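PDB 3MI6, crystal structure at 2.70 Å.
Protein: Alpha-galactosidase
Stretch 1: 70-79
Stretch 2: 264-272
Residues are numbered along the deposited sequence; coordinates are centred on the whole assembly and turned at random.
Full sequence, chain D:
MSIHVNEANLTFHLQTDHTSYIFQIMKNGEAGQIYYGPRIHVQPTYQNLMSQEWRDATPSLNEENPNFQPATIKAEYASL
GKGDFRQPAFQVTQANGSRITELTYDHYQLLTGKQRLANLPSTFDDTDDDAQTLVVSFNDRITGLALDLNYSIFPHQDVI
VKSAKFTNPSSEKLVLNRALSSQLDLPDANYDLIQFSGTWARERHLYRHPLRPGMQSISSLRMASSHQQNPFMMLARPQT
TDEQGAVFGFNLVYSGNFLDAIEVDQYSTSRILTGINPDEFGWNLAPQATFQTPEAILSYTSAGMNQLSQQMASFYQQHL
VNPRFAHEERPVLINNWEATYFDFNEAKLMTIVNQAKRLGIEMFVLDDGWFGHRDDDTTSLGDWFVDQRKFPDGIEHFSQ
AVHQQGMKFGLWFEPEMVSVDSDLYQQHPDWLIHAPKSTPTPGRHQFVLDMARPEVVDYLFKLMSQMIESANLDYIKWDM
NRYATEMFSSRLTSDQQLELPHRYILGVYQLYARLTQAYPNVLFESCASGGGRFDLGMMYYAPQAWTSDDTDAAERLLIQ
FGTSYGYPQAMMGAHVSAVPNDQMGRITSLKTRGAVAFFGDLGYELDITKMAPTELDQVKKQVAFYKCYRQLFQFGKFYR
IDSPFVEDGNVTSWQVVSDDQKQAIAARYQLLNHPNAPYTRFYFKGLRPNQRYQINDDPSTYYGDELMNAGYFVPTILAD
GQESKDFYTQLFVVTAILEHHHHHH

Stretch 1, residues 70-79: PATIKAEYAS
Stretch 2, residues 264-272: VDQYSTSRI

Two segments of one chain, at least 193 residues apart in sequence wherever they touch, meet in a small contact that buries 259 Å² in all. Stretch 1 forms no regular helix or strand. Stretch 2 makes a type I beta turn from Asp265 to Ser268 and enters a strand at 270-272. No direct hydrogen bond crosses between them.

Pro70 (phi/psi -56/-25) lies out of reach. The backbone curls through Ala71 (-65/-28) and Thr72 (-109/15), and Ile73 N gives Pro70 O a weak hydrogen bond at 3.3 Å.

Ala71 is buried and its CB points toward stretch 2. Ala71 CA is 8.8 Å from Asp265 CA. Ala71 O lies 3.8 Å from Asp265 OD2. Both are acceptors here, and water 1 bridges them. It donates to Ala71 O at 3.0 Å and to Asp265 OD2 at 2.7 Å, and it accepts a weak hydrogen bond from Thr269 OG1 at 3.4 Å.

Asp265 (-90/-175, chi1 73°, p) also holds its own loop together. Asp265 OD1 accepts from Thr269 N at 2.7 Å. Asp265 N donates to Thr269 O at 3.0 Å, and Ser268 N donates to Asp265 O at 2.9 Å, closing the turn. Gln266 (-57/-26) and Tyr267 (-105/23) occupy the turn's central positions, and Ser268 follows at 57/36.

Thr72 (chi1 74°, p) sets its CB sideways. Thr72 CA is 7.6 Å from Tyr267 CA. Thr72 CG2 reaches Tyr267 CE2 at 3.8 Å, a van der Waals contact oblique to the ring. Ala71 O is also oblique to this ring, 4.2 Å from Tyr267 CD2. The Tyr267 rotamer is m, with chi1 -55° and chi2 -77°.

Ile73 (-112/118) points away. Lys74 (-61/124) starts sideways, but its end leads away. The chain is now extended.

Ala75 (-111/165) points sideways, and Ala75 CB lies 3.7 Å from Arg271 NH2, oblique to the guanidinium. Arg271 (-105/116) also starts sideways, but its long side chain brings its end nearer, with chi1 -171° (t), chi2 165° (t), chi3 -84° (m) and chi4 169°. Its NE, NH1 and NH2 are hydrogen-bonded elsewhere in the structure.

Glu76 (-104/-26) and Tyr77 (-167/84) point away. Ala78 (-95/155) points toward stretch 2. Ala78 CB sits over one face of the guanidinium, 3.8 Å from Arg271 NH2, so this contact is one of packing. Ser79 (-111/168) points away again.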

# COMPACT_ATOMS: atom_id res chain seq x y z
N PRO D 70 23.06 -28.02 -4.00
CA PRO D 70 22.63 -27.57 -2.66
C PRO D 70 21.96 -26.19 -2.64
O PRO D 70 21.17 -25.93 -1.72
CB PRO D 70 23.95 -27.54 -1.87
CG PRO D 70 24.84 -28.51 -2.59
CD PRO D 70 24.48 -28.38 -4.04
N ALA D 71 22.26 -25.33 -3.62
CA ALA D 71 21.63 -24.00 -3.75
C ALA D 71 20.12 -24.04 -4.04
O ALA D 71 19.40 -23.11 -3.69
CB ALA D 71 22.35 -23.17 -4.82
N THR D 72 19.67 -25.11 -4.69
CA THR D 72 18.25 -25.27 -4.98
C THR D 72 17.60 -26.37 -4.14
O THR D 72 16.49 -26.81 -4.45
CB THR D 72 18.00 -25.59 -6.46
OG1 THR D 72 18.37 -26.95 -6.71
CG2 THR D 72 18.79 -24.66 -7.38
N ILE D 73 18.28 -26.82 -3.09
CA ILE D 73 17.74 -27.87 -2.23
C ILE D 73 17.39 -27.40 -0.83
O ILE D 73 18.25 -26.97 -0.08
CB ILE D 73 18.73 -29.05 -2.09
CG1 ILE D 73 18.88 -29.82 -3.41
CG2 ILE D 73 18.26 -29.99 -0.98
CD1 ILE D 73 19.80 -31.01 -3.31
N LYS D 74 16.11 -27.49 -0.48
CA LYS D 74 15.67 -27.21 0.88
C LYS D 74 16.32 -28.13 1.92
O LYS D 74 16.22 -29.35 1.84
CB LYS D 74 14.16 -27.33 0.98
CG LYS D 74 13.37 -26.20 0.36
CD LYS D 74 11.99 -26.71 -0.01
CE LYS D 74 12.14 -27.72 -1.13
NZ LYS D 74 10.93 -28.50 -1.36
N ALA D 75 16.98 -27.54 2.90
CA ALA D 75 17.70 -28.32 3.88
C ALA D 75 17.05 -28.26 5.24
O ALA D 75 16.22 -27.39 5.52
CB ALA D 75 19.11 -27.84 3.99
N GLU D 76 17.45 -29.18 6.09
CA GLU D 76 16.88 -29.30 7.42
C GLU D 76 17.85 -28.74 8.47
O GLU D 76 17.44 -28.29 9.52
CB GLU D 76 16.57 -30.77 7.70
CG GLU D 76 15.78 -31.00 8.95
CD GLU D 76 14.33 -30.57 8.82
OE1 GLU D 76 13.93 -30.11 7.72
OE2 GLU D 76 13.60 -30.70 9.83
N TYR D 77 19.13 -28.77 8.15
CA TYR D 77 20.16 -28.28 9.06
C TYR D 77 21.42 -28.17 8.25
O TYR D 77 22.23 -29.08 8.26
CB TYR D 77 20.36 -29.25 10.24
CG TYR D 77 20.89 -28.58 11.49
CD1 TYR D 77 20.05 -27.85 12.31
CD2 TYR D 77 22.21 -28.66 11.83
CE1 TYR D 77 20.51 -27.23 13.44
CE2 TYR D 77 22.69 -28.04 12.95
CZ TYR D 77 21.84 -27.32 13.75
OH TYR D 77 22.33 -26.70 14.88
N ALA D 78 21.59 -27.06 7.55
CA ALA D 78 22.67 -26.95 6.57
C ALA D 78 23.98 -26.31 7.06
O ALA D 78 24.00 -25.50 7.99
CB ALA D 78 22.16 -26.23 5.32
N SER D 79 25.07 -26.67 6.39
CA SER D 79 26.36 -26.05 6.65
C SER D 79 26.77 -25.19 5.46
O SER D 79 26.18 -25.27 4.38
CB SER D 79 27.42 -27.13 6.83
OG SER D 79 27.53 -27.86 5.61
N VAL D 264 15.67 -14.76 2.09
CA VAL D 264 15.00 -15.08 0.83
C VAL D 264 16.10 -15.15 -0.20
O VAL D 264 16.79 -14.16 -0.44
CB VAL D 264 13.98 -13.98 0.46
CG1 VAL D 264 13.31 -14.29 -0.85
CG2 VAL D 264 12.94 -13.82 1.59
N ASP D 265 16.28 -16.31 -0.81
CA ASP D 265 17.41 -16.53 -1.70
C ASP D 265 17.07 -16.16 -3.13
O ASP D 265 15.98 -15.67 -3.43
CB ASP D 265 17.90 -17.98 -1.64
CG ASP D 265 16.96 -18.95 -2.34
OD1 ASP D 265 15.75 -18.65 -2.40
OD2 ASP D 265 17.40 -20.02 -2.81
N GLN D 266 18.03 -16.43 -4.02
CA GLN D 266 17.90 -16.10 -5.43
C GLN D 266 16.68 -16.71 -6.10
O GLN D 266 16.20 -16.17 -7.08
CB GLN D 266 19.16 -16.54 -6.16
CG GLN D 266 19.55 -17.97 -5.81
CD GLN D 266 20.82 -18.42 -6.48
OE1 GLN D 266 21.13 -18.00 -7.60
NE2 GLN D 266 21.56 -19.30 -5.80
N TYR D 267 16.19 -17.84 -5.58
CA TYR D 267 15.03 -18.53 -6.16
C TYR D 267 13.77 -18.33 -5.31
O TYR D 267 12.83 -19.13 -5.37
CB TYR D 267 15.32 -20.03 -6.39
CG TYR D 267 16.55 -20.26 -7.24
CD1 TYR D 267 16.50 -20.09 -8.62
CD2 TYR D 267 17.76 -20.65 -6.67
CE1 TYR D 267 17.62 -20.29 -9.41
CE2 TYR D 267 18.88 -20.85 -7.46
CZ TYR D 267 18.80 -20.67 -8.83
OH TYR D 267 19.90 -20.85 -9.61
N SER D 268 13.76 -17.26 -4.53
CA SER D 268 12.60 -16.86 -3.74
C SER D 268 12.11 -17.93 -2.79
O SER D 268 10.90 -18.09 -2.59
CB SER D 268 11.45 -16.36 -4.65
OG SER D 268 11.09 -15.02 -4.31
N THR D 269 13.06 -18.68 -2.22
CA THR D 269 12.78 -19.54 -1.07
C THR D 269 13.20 -18.87 0.23
O THR D 269 13.97 -17.90 0.24
CB THR D 269 13.48 -20.89 -1.16
OG1 THR D 269 14.85 -20.77 -0.73
CG2 THR D 269 13.40 -21.42 -2.57
N SER D 270 12.69 -19.40 1.34
CA SER D 270 12.90 -18.80 2.63
C SER D 270 13.56 -19.74 3.61
O SER D 270 13.07 -20.84 3.84
CB SER D 270 11.56 -18.38 3.21
OG SER D 270 10.92 -17.47 2.34
N ARG D 271 14.67 -19.30 4.20
CA ARG D 271 15.25 -19.99 5.33
C ARG D 271 14.97 -19.24 6.64
O ARG D 271 15.43 -18.12 6.83
CB ARG D 271 16.76 -20.18 5.13
CG ARG D 271 17.43 -21.09 6.16
CD ARG D 271 18.81 -21.51 5.70
NE ARG D 271 18.75 -22.67 4.82
CZ ARG D 271 19.78 -23.13 4.10
NH1 ARG D 271 20.95 -22.51 4.15
NH2 ARG D 271 19.62 -24.19 3.33
N ILE D 272 14.20 -19.88 7.53
CA ILE D 272 13.99 -19.35 8.87
C ILE D 272 14.93 -20.04 9.87
O ILE D 272 14.82 -21.23 10.11
CB ILE D 272 12.51 -19.51 9.35
CG1 ILE D 272 11.53 -18.83 8.40
CG2 ILE D 272 12.33 -18.92 10.73
CD1 ILE D 272 11.45 -19.42 7.01
O HOH W 1 16.58 -22.58 -3.00